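PDB 6EVU: PrgB from Enterococcus faecalis, which promotes cell aggregation, biofilm formation and conjugation by binding and compacting DNA, and is represented here by its adhesin domain. Local coordinates for residues P109-T115 with K128-E134; K170-K176 with R279-G285; S198-S202 with N256-D260. One frame throughout, in Å; residues are numbered along the deposited sequence.

Interaction 1: P109-T115 with K128-E134; sequences PVTVTYT and KAEFVYE
Two antiparallel strands of the larger beta sheet in this GbpC-type adhesin domain pair in regular register. Both are extended, with phi about -100 to -147° and psi about 115 to 152° for most residues. The axes of the short strand segments approach to 4.6 Å, and their N-to-C directions are 159° apart. K128 CA lies 3.2 Å from Y114 O. A129 and Y114 form a hydrogen-bonded pair: Y114 N to A129 O 2.8 Å, A129 N to Y114 O 3.0 Å. E130 faces T113; a water bridges T113 OG1 and E130 OE2. V112 N to F131 O and F131 N to V112 O are hydrogen bonds of 2.8 Å each. The F131 face receives the Y114 edge, T-shaped, both chi1 m, centroids 5.3 Å apart. V132 faces T111. Y133 N hydrogen-bonds V110 O (2.9 Å), and V110 N hydrogen-bonds Y133 O (2.8 Å). Water joins Y133 OH and Y114 OH; Y114 OH also hydrogen-bonds S150 O. E134 faces P109, and E134 OE1 salt-bridges R172 NH2.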
loop_
_atom_site.group_PDB
_atom_site.type_symbol
_atom_site.label_atom_id
_atom_site.label_comp_id
_atom_site.label_asym_id
_atom_site.label_seq_id
_atom_site.Cartn_x
_atom_site.Cartn_y
_atom_site.Cartn_z
ATOM N N PRO A 109 -4.280 -12.393 -11.128
ATOM C CA PRO A 109 -4.860 -11.439 -10.168
ATOM C C PRO A 109 -5.709 -12.167 -9.140
ATOM O O PRO A 109 -6.363 -13.158 -9.450
ATOM C CB PRO A 109 -5.713 -10.502 -11.037
ATOM C CG PRO A 109 -5.863 -11.225 -12.361
ATOM C CD PRO A 109 -4.741 -12.188 -12.520
ATOM N N VAL A 110 -5.621 -11.709 -7.891
ATOM C CA VAL A 110 -6.310 -12.346 -6.773
ATOM C C VAL A 110 -7.389 -11.386 -6.311
ATOM O O VAL A 110 -7.112 -10.214 -5.996
ATOM C CB VAL A 110 -5.319 -12.660 -5.646
ATOM C CG1 VAL A 110 -6.089 -13.131 -4.420
ATOM C CG2 VAL A 110 -4.316 -13.695 -6.202
ATOM N N THR A 111 -8.631 -11.843 -6.292
ATOM C CA THR A 111 -9.732 -10.957 -5.879
ATOM C C THR A 111 -10.103 -11.292 -4.442
ATOM O O THR A 111 -10.534 -12.417 -4.162
ATOM C CB THR A 111 -10.947 -11.125 -6.803
ATOM O OG1 THR A 111 -10.573 -10.850 -8.176
ATOM C CG2 THR A 111 -12.139 -10.243 -6.374
ATOM N N VAL A 112 -9.962 -10.298 -3.539
ATOM C CA VAL A 112 -10.373 -10.410 -2.137
ATOM C C VAL A 112 -11.695 -9.665 -1.979
ATOM O O VAL A 112 -11.758 -8.455 -2.182
ATOM C CB VAL A 112 -9.296 -9.802 -1.217
ATOM C CG1 VAL A 112 -9.733 -9.870 0.282
ATOM C CG2 VAL A 112 -7.913 -10.417 -1.482
ATOM N N THR A 113 -12.749 -10.360 -1.584
ATOM C CA THR A 113 -14.053 -9.729 -1.414
ATOM C C THR A 113 -14.343 -9.505 0.067
ATOM O O THR A 113 -14.223 -10.422 0.874
ATOM C CB THR A 113 -15.132 -10.611 -2.037
ATOM O OG1 THR A 113 -14.861 -10.760 -3.445
ATOM C CG2 THR A 113 -16.498 -9.981 -1.860
ATOM N N TYR A 114 -14.721 -8.288 0.414
ATOM C CA TYR A 114 -15.225 -7.964 1.747
ATOM C C TYR A 114 -16.732 -7.829 1.685
ATOM O O TYR A 114 -17.271 -7.180 0.774
ATOM C CB TYR A 114 -14.640 -6.648 2.271
ATOM C CG TYR A 114 -13.141 -6.718 2.531
ATOM C CD1 TYR A 114 -12.694 -7.112 3.779
ATOM C CD2 TYR A 114 -12.217 -6.328 1.565
ATOM C CE1 TYR A 114 -11.347 -7.202 4.051
ATOM C CE2 TYR A 114 -10.843 -6.389 1.821
ATOM C CZ TYR A 114 -10.412 -6.843 3.073
ATOM O OH TYR A 114 -9.069 -6.927 3.414
ATOM N N THR A 115 -17.430 -8.397 2.688
ATOM C CA THR A 115 -18.846 -8.097 2.869
ATOM C C THR A 115 -19.064 -7.518 4.261
ATOM O O THR A 115 -18.142 -7.437 5.081
ATOM C CB THR A 115 -19.713 -9.348 2.691
ATOM O OG1 THR A 115 -19.237 -10.348 3.600
ATOM C CG2 THR A 115 -19.568 -9.877 1.289
ATOM N N LYS A 128 -20.125 -3.772 0.316
ATOM C CA LYS A 128 -19.230 -4.830 -0.144
ATOM C C LYS A 128 -18.141 -4.159 -0.979
ATOM O O LYS A 128 -18.391 -3.110 -1.595
ATOM C CB LYS A 128 -20.033 -5.843 -0.996
ATOM C CG LYS A 128 -19.242 -6.827 -1.884
ATOM C CD LYS A 128 -20.155 -7.869 -2.537
ATOM C CE LYS A 128 -19.897 -8.063 -4.043
ATOM N NZ LYS A 128 -20.530 -9.327 -4.557
ATOM N N ALA A 129 -16.960 -4.774 -1.022
ATOM C CA ALA A 129 -15.877 -4.304 -1.887
ATOM C C ALA A 129 -15.037 -5.474 -2.388
ATOM O O ALA A 129 -14.913 -6.495 -1.728
ATOM C CB ALA A 129 -14.988 -3.290 -1.141
ATOM N N GLU A 130 -14.498 -5.319 -3.594
ATOM C CA GLU A 130 -13.527 -6.245 -4.182
ATOM C C GLU A 130 -12.197 -5.543 -4.290
ATOM O O GLU A 130 -12.108 -4.492 -4.923
ATOM C CB GLU A 130 -13.979 -6.688 -5.572
ATOM C CG GLU A 130 -15.138 -7.658 -5.490
ATOM C CD GLU A 130 -15.739 -8.009 -6.848
ATOM O OE1 GLU A 130 -15.407 -7.333 -7.846
ATOM O OE2 GLU A 130 -16.572 -8.951 -6.916
ATOM N N PHE A 131 -11.172 -6.089 -3.616
ATOM C CA PHE A 131 -9.797 -5.606 -3.754
ATOM C C PHE A 131 -9.050 -6.612 -4.626
ATOM O O PHE A 131 -8.873 -7.752 -4.213
ATOM C CB PHE A 131 -9.162 -5.553 -2.364
ATOM C CG PHE A 131 -9.606 -4.378 -1.515
ATOM C CD1 PHE A 131 -10.953 -4.104 -1.258
ATOM C CD2 PHE A 131 -8.625 -3.530 -0.992
ATOM C CE1 PHE A 131 -11.311 -2.971 -0.477
ATOM C CE2 PHE A 131 -8.999 -2.388 -0.235
ATOM C CZ PHE A 131 -10.320 -2.166 0.035
ATOM N N VAL A 132 -8.609 -6.204 -5.814
ATOM C CA VAL A 132 -7.902 -7.086 -6.742
ATOM C C VAL A 132 -6.435 -6.734 -6.739
ATOM O O VAL A 132 -6.039 -5.604 -7.070
ATOM C CB VAL A 132 -8.471 -6.979 -8.159
ATOM C CG1 VAL A 132 -7.664 -7.889 -9.117
ATOM C CG2 VAL A 132 -9.986 -7.304 -8.097
ATOM N N TYR A 133 -5.621 -7.712 -6.335
ATOM C CA TYR A 133 -4.164 -7.594 -6.234
ATOM C C TYR A 133 -3.511 -8.357 -7.369
ATOM O O TYR A 133 -3.852 -9.502 -7.602
ATOM C CB TYR A 133 -3.695 -8.214 -4.925
ATOM C CG TYR A 133 -4.241 -7.497 -3.724
ATOM C CD1 TYR A 133 -5.475 -7.860 -3.135
ATOM C CD2 TYR A 133 -3.466 -6.489 -3.114
ATOM C CE1 TYR A 133 -5.923 -7.189 -1.957
ATOM C CE2 TYR A 133 -3.944 -5.834 -1.986
ATOM C CZ TYR A 133 -5.139 -6.202 -1.436
ATOM O OH TYR A 133 -5.669 -5.621 -0.317
ATOM N N GLU A 134 -2.558 -7.713 -8.051
ATOM C CA GLU A 134 -1.841 -8.384 -9.107
ATOM C C GLU A 134 -0.371 -8.077 -8.949
ATOM O O GLU A 134 0.029 -6.910 -9.009
ATOM C CB GLU A 134 -2.356 -7.966 -10.493
ATOM C CG GLU A 134 -1.732 -8.837 -11.537
ATOM C CD GLU A 134 -2.355 -8.691 -12.909
ATOM O OE1 GLU A 134 -3.452 -8.057 -13.079
ATOM O OE2 GLU A 134 -1.715 -9.248 -13.858
HETATM O O HOH W 1 -16.831 -11.041 -5.221
HETATM O O HOH W 2 -6.988 -7.097 1.604
#

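Interaction 2: K170-K176 with R279-G285; sequences KTRLTIK and RISFSFG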
loop_
_atom_site.group_PDB
_atom_site.type_symbol
_atom_site.label_atom_id
_atom_site.label_comp_id
_atom_site.label_asym_id
_atom_site.label_seq_id
_atom_site.Cartn_x
_atom_site.Cartn_y
_atom_site.Cartn_z
ATOM N N LYS A 170 6.496 -4.870 -6.296
ATOM C CA LYS A 170 5.419 -3.998 -6.790
ATOM C C LYS A 170 4.141 -4.785 -7.045
ATOM O O LYS A 170 4.184 -5.873 -7.619
ATOM C CB LYS A 170 5.851 -3.221 -8.050
ATOM C CG LYS A 170 4.829 -2.090 -8.366
ATOM C CD LYS A 170 5.310 -1.168 -9.463
ATOM C CE LYS A 170 5.108 -1.752 -10.845
ATOM N NZ LYS A 170 5.546 -0.764 -11.948
ATOM N N THR A 171 3.004 -4.238 -6.592
ATOM C CA THR A 171 1.694 -4.858 -6.647
ATOM C C THR A 171 0.702 -3.827 -7.166
ATOM O O THR A 171 0.661 -2.697 -6.646
ATOM C CB THR A 171 1.228 -5.344 -5.262
ATOM O OG1 THR A 171 2.243 -6.223 -4.698
ATOM C CG2 THR A 171 -0.080 -6.088 -5.370
ATOM N N ARG A 172 -0.131 -4.231 -8.124
ATOM C CA ARG A 172 -1.255 -3.400 -8.574
ATOM C C ARG A 172 -2.468 -3.716 -7.712
ATOM O O ARG A 172 -2.764 -4.888 -7.401
ATOM C CB ARG A 172 -1.584 -3.652 -10.067
ATOM C CG ARG A 172 -2.738 -2.691 -10.534
ATOM C CD ARG A 172 -2.676 -2.523 -12.036
ATOM N NE ARG A 172 -2.905 -3.809 -12.654
ATOM C CZ ARG A 172 -2.589 -4.123 -13.908
ATOM N NH1 ARG A 172 -1.998 -3.236 -14.718
ATOM N NH2 ARG A 172 -2.866 -5.349 -14.344
ATOM N N LEU A 173 -3.163 -2.655 -7.274
ATOM C CA LEU A 173 -4.399 -2.786 -6.510
ATOM C C LEU A 173 -5.505 -2.032 -7.245
ATOM O O LEU A 173 -5.362 -0.825 -7.526
ATOM C CB LEU A 173 -4.247 -2.244 -5.066
ATOM C CG LEU A 173 -5.524 -2.137 -4.222
ATOM C CD1 LEU A 173 -6.227 -3.514 -4.076
ATOM C CD2 LEU A 173 -5.118 -1.666 -2.860
ATOM N N THR A 174 -6.582 -2.747 -7.582
ATOM C CA THR A 174 -7.776 -2.134 -8.185
ATOM C C THR A 174 -8.958 -2.475 -7.308
ATOM O O THR A 174 -9.138 -3.638 -6.934
ATOM C CB THR A 174 -8.009 -2.694 -9.592
ATOM O OG1 THR A 174 -6.828 -2.521 -10.399
ATOM C CG2 THR A 174 -9.238 -2.015 -10.220
ATOM N N ILE A 175 -9.760 -1.458 -6.933
ATOM C CA ILE A 175 -10.800 -1.608 -5.911
ATOM C C ILE A 175 -12.159 -1.316 -6.531
ATOM O O ILE A 175 -12.320 -0.323 -7.245
ATOM C CB ILE A 175 -10.547 -0.666 -4.721
ATOM C CG1 ILE A 175 -9.248 -1.065 -4.007
ATOM C CG2 ILE A 175 -11.763 -0.668 -3.698
ATOM C CD1 ILE A 175 -8.631 0.030 -3.105
ATOM N N LYS A 176 -13.152 -2.162 -6.241
ATOM C CA LYS A 176 -14.520 -1.878 -6.636
ATOM C C LYS A 176 -15.370 -1.807 -5.391
ATOM O O LYS A 176 -15.280 -2.690 -4.534
ATOM C CB LYS A 176 -15.086 -2.939 -7.570
ATOM C CG LYS A 176 -14.478 -2.979 -8.926
ATOM C CD LYS A 176 -15.251 -4.004 -9.743
ATOM C CE LYS A 176 -14.562 -4.287 -11.052
ATOM N NZ LYS A 176 -15.309 -5.326 -11.848
ATOM N N ARG A 279 -12.935 4.284 -11.281
ATOM C CA ARG A 279 -12.490 3.187 -10.428
ATOM C C ARG A 279 -11.067 3.424 -9.917
ATOM O O ARG A 279 -10.162 3.786 -10.690
ATOM C CB ARG A 279 -12.561 1.871 -11.238
ATOM C CG ARG A 279 -12.374 0.595 -10.347
ATOM C CD ARG A 279 -12.565 -0.692 -11.180
ATOM N NE ARG A 279 -13.928 -0.832 -11.704
ATOM C CZ ARG A 279 -14.250 -1.140 -12.945
ATOM N NH1 ARG A 279 -13.310 -1.322 -13.886
ATOM N NH2 ARG A 279 -15.533 -1.249 -13.255
ATOM N N ILE A 280 -10.876 3.221 -8.620
ATOM C CA ILE A 280 -9.558 3.339 -7.992
ATOM C C ILE A 280 -8.624 2.254 -8.497
ATOM O O ILE A 280 -8.943 1.061 -8.437
ATOM C CB ILE A 280 -9.684 3.230 -6.467
ATOM C CG1 ILE A 280 -10.411 4.478 -5.938
ATOM C CG2 ILE A 280 -8.299 3.053 -5.816
ATOM C CD1 ILE A 280 -10.631 4.405 -4.421
ATOM N N SER A 281 -7.428 2.644 -8.891
ATOM C CA SER A 281 -6.442 1.633 -9.319
ATOM C C SER A 281 -5.065 2.275 -9.335
ATOM O O SER A 281 -4.920 3.379 -9.858
ATOM C CB SER A 281 -6.777 1.120 -10.698
ATOM O OG SER A 281 -5.902 0.040 -11.058
ATOM N N PHE A 282 -4.081 1.630 -8.731
ATOM C CA PHE A 282 -2.744 2.216 -8.630
ATOM C C PHE A 282 -1.816 1.089 -8.204
ATOM O O PHE A 282 -2.275 -0.023 -7.895
ATOM C CB PHE A 282 -2.704 3.375 -7.625
ATOM C CG PHE A 282 -3.053 2.944 -6.223
ATOM C CD1 PHE A 282 -4.367 2.806 -5.823
ATOM C CD2 PHE A 282 -2.019 2.642 -5.315
ATOM C CE1 PHE A 282 -4.689 2.340 -4.554
ATOM C CE2 PHE A 282 -2.308 2.188 -4.027
ATOM C CZ PHE A 282 -3.651 2.023 -3.644
ATOM N N SER A 283 -0.493 1.362 -8.203
ATOM C CA SER A 283 0.435 0.347 -7.676
ATOM C C SER A 283 1.198 0.823 -6.447
ATOM O O SER A 283 1.431 2.030 -6.245
ATOM C CB SER A 283 1.436 -0.100 -8.760
ATOM O OG SER A 283 0.704 -0.703 -9.791
ATOM N N PHE A 284 1.614 -0.129 -5.607
ATOM C CA PHE A 284 2.435 0.233 -4.448
ATOM C C PHE A 284 3.600 -0.742 -4.361
ATOM O O PHE A 284 3.514 -1.867 -4.842
ATOM C CB PHE A 284 1.612 0.285 -3.121
ATOM C CG PHE A 284 0.948 -1.048 -2.761
ATOM C CD1 PHE A 284 1.608 -1.971 -1.987
ATOM C CD2 PHE A 284 -0.333 -1.328 -3.220
ATOM C CE1 PHE A 284 0.999 -3.191 -1.650
ATOM C CE2 PHE A 284 -0.969 -2.567 -2.869
ATOM C CZ PHE A 284 -0.262 -3.483 -2.099
ATOM N N GLY A 285 4.670 -0.369 -3.679
ATOM C CA GLY A 285 5.781 -1.288 -3.641
ATOM C C GLY A 285 6.953 -0.785 -2.839
ATOM O O GLY A 285 6.815 0.075 -1.951
HETATM O O HOH W 3 3.825 -4.347 -3.329
HETATM O O HOH W 4 -13.263 2.228 -7.061
#
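Strand 170-176 runs antiparallel to strand 280-285, with axes 4.6 Å apart at closest and directions 151° apart. T171 and F284 form a hydrogen-bonded pair: T171 N to F284 O is 3.0 Å and F284 N to T171 O is 2.9 Å. L173 and F282 follow, with L173 N to F282 O at 2.8 Å and F282 N to L173 O at 3.0 Å. The pairing opens beyond them. I175 N still reaches I280 O at 3.0 Å, but a water links I175 O to I280 N.

One face of the pair is mainly apolar. F282 and F284 both have chi1 in the p rotamer (about 60°), which brings their rings toward the opposite strand. L173 CB meets F284 CE2 at 4.0 Å, and L173 CD2 meets F282 CZ at 4.0 Å. T171 CB lies over the F284 ring in a CH-pi contact, 4.3 Å from its centroid. I175 CD1 packs on I280 CG2 at 4.1 Å.

The other face carries K170, R172, T174, S281 and S283. T174 OG1 and S281 OG share a hydrogen bond of 2.8 Å. K170 salt-bridges D216, R172 salt-bridges E134, and S283 OG hydrogen-bonds Q136. At the end of the pair, K176 NZ and R279 NH2 are like charges 4.3 Å apart. E184, outside both segments, is the acidic partner of R279.

Over 100 residues separate the segments, so the strands do not form a hairpin. They belong to the larger sheet of the GbpC-type adhesin domain. Its apolar face turns to the interior, where F284 stacks on F302 of strand 299-302 in the second sheet.

Interaction 3: S198-S202 with N256-D260; sequences SSLNS and NSDWD. With TRS (2-amino-2-hydroxymethyl-propane-1,3-diol), chain C.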
loop_
_atom_site.group_PDB
_atom_site.type_symbol
_atom_site.label_atom_id
_atom_site.label_comp_id
_atom_site.label_asym_id
_atom_site.label_seq_id
_atom_site.Cartn_x
_atom_site.Cartn_y
_atom_site.Cartn_z
ATOM N N SER A 198 -0.235 6.609 2.485
ATOM C CA SER A 198 0.378 6.959 3.752
ATOM C C SER A 198 1.551 6.055 4.076
ATOM O O SER A 198 1.806 5.053 3.395
ATOM C CB SER A 198 -0.642 6.894 4.894
ATOM O OG SER A 198 -1.586 7.941 4.711
ATOM N N SER A 199 2.265 6.474 5.121
ATOM C CA SER A 199 3.303 5.666 5.726
ATOM C C SER A 199 4.321 5.218 4.674
ATOM O O SER A 199 4.699 4.028 4.578
ATOM C CB SER A 199 2.664 4.475 6.439
ATOM O OG SER A 199 3.559 3.857 7.335
ATOM N N LEU A 200 4.722 6.125 3.779
ATOM C CA LEU A 200 5.680 5.699 2.746
ATOM C C LEU A 200 7.069 6.072 3.253
ATOM O O LEU A 200 7.621 7.128 2.930
ATOM C CB LEU A 200 5.374 6.297 1.371
ATOM C CG LEU A 200 3.979 5.950 0.836
ATOM C CD1 LEU A 200 3.656 6.740 -0.429
ATOM C CD2 LEU A 200 3.934 4.438 0.575
ATOM N N ASN A 201 7.608 5.211 4.115
ATOM C CA ASN A 201 8.899 5.477 4.728
ATOM C C ASN A 201 10.033 5.195 3.739
ATOM O O ASN A 201 9.891 4.439 2.774
ATOM C CB ASN A 201 9.131 4.606 5.962
ATOM C CG ASN A 201 9.084 3.099 5.635
ATOM O OD1 ASN A 201 8.043 2.579 5.241
ATOM N ND2 ASN A 201 10.220 2.420 5.745
ATOM N N SER A 202 11.194 5.768 4.032
ATOM C CA SER A 202 12.355 5.633 3.169
ATOM C C SER A 202 13.629 5.749 3.986
ATOM O O SER A 202 13.741 6.606 4.873
ATOM C CB SER A 202 12.372 6.690 2.073
ATOM O OG SER A 202 13.563 6.557 1.327
ATOM N N ASN A 256 12.351 7.328 11.891
ATOM C CA ASN A 256 11.015 6.784 11.708
ATOM C C ASN A 256 10.094 7.119 12.866
ATOM O O ASN A 256 8.919 7.431 12.652
ATOM C CB ASN A 256 11.088 5.269 11.529
ATOM C CG ASN A 256 9.802 4.700 10.965
ATOM O OD1 ASN A 256 8.901 4.304 11.701
ATOM N ND2 ASN A 256 9.677 4.753 9.661
ATOM N N SER A 257 10.602 7.035 14.101
ATOM C CA SER A 257 9.774 7.360 15.259
ATOM C C SER A 257 9.345 8.830 15.281
ATOM O O SER A 257 8.405 9.165 16.006
ATOM C CB SER A 257 10.506 6.984 16.557
ATOM O OG SER A 257 11.742 7.681 16.713
ATOM N N ASP A 258 9.962 9.705 14.478
ATOM C CA ASP A 258 9.576 11.115 14.478
ATOM C C ASP A 258 8.311 11.414 13.686
ATOM O O ASP A 258 7.833 12.551 13.761
ATOM C CB ASP A 258 10.680 12.010 13.899
ATOM C CG ASP A 258 11.902 12.073 14.751
ATOM O OD1 ASP A 258 11.788 12.223 15.992
ATOM O OD2 ASP A 258 12.997 12.029 14.153
ATOM N N TRP A 259 7.778 10.462 12.903
ATOM C CA TRP A 259 6.632 10.759 12.041
ATOM C C TRP A 259 5.790 9.524 11.700
ATOM O O TRP A 259 4.571 9.637 11.557
ATOM C CB TRP A 259 7.131 11.423 10.741
ATOM C CG TRP A 259 8.006 10.523 9.952
ATOM C CD1 TRP A 259 9.351 10.340 10.078
ATOM C CD2 TRP A 259 7.573 9.622 8.932
ATOM N NE1 TRP A 259 9.788 9.383 9.174
ATOM C CE2 TRP A 259 8.706 8.933 8.463
ATOM C CE3 TRP A 259 6.337 9.361 8.360
ATOM C CZ2 TRP A 259 8.633 7.961 7.457
ATOM C CZ3 TRP A 259 6.254 8.365 7.350
ATOM C CH2 TRP A 259 7.401 7.698 6.913
ATOM N N ASP A 260 6.425 8.351 11.569
ATOM C CA ASP A 260 5.795 7.176 10.931
ATOM C C ASP A 260 4.987 6.404 11.970
ATOM O O ASP A 260 5.370 5.354 12.484
ATOM C CB ASP A 260 6.831 6.292 10.263
ATOM C CG ASP A 260 6.185 5.226 9.350
ATOM O OD1 ASP A 260 4.926 5.222 9.216
ATOM O OD2 ASP A 260 6.946 4.427 8.759
HETATM C C TRS C . 5.411 0.761 7.048
HETATM C C1 TRS C . 5.905 1.409 8.374
HETATM C C2 TRS C . 3.929 0.375 7.126
HETATM C C3 TRS C . 6.269 -0.488 6.714
HETATM N N TRS C . 5.530 1.791 6.031
HETATM O O1 TRS C . 7.211 1.874 8.045
HETATM O O2 TRS C . 3.141 1.462 7.535
HETATM O O3 TRS C . 5.576 -1.177 5.643
#
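A Tris molecule, probably from the crystallisation liquor, sits where these two loops meet and hydrogen-bonds to both. TRS O2 lies only 2.4 Å from S199 OG, a very short hydrogen bond. TRS N donates to S199 OG (3.1 Å) and N201 OD1 (2.7 Å), and TRS O1 to D260 OD2 (2.7 Å). The loops are joined directly by one hydrogen bond, S199 OG to D260 OD1 at 2.7 Å. The D260 carboxylate is held from its own segment too: N256 ND2 donates to D260 OD2 at 2.9 Å. S199 has positive phi, and L200 is the centre of an inverse gamma turn. These are irregular loops of the GbpC-type adhesin domain, one following strand 193-197 and the other preceding strand 272-276. With E212 and W301, from strands, they line a polar pocket that holds Tris, an amino-triol, here; its natural ligand, if any, is not established. The W259 ring edge packs on 199-201, with W259 CH2 3.5 Å from N201 CA. W259 NE1 hydrogen-bonds I245 O.

How the interactions relate
Interactions 1 and 2 belong to the same antiparallel sheet, with centres 11 Å apart. Strands 124-137 and 169-179 are neighbours, so the order across the sheet is 110-115, 124-137, 169-179, 280-287. Probable hydrogen bonds V132 N to T174 O (2.8 Å) and K176 N to E130 O (2.9 Å) join the two, as does the E134-R172 salt bridge. Interaction 1 is local and closes before interaction 2 opens. Interaction 3 is nested inside the long loop closed by interaction 2. Its centre is 21 Å from that of interaction 2 and 27 Å from that of interaction 1, and it touches neither. Interactions 1 and 3 lie on opposite sides of the chain's centre.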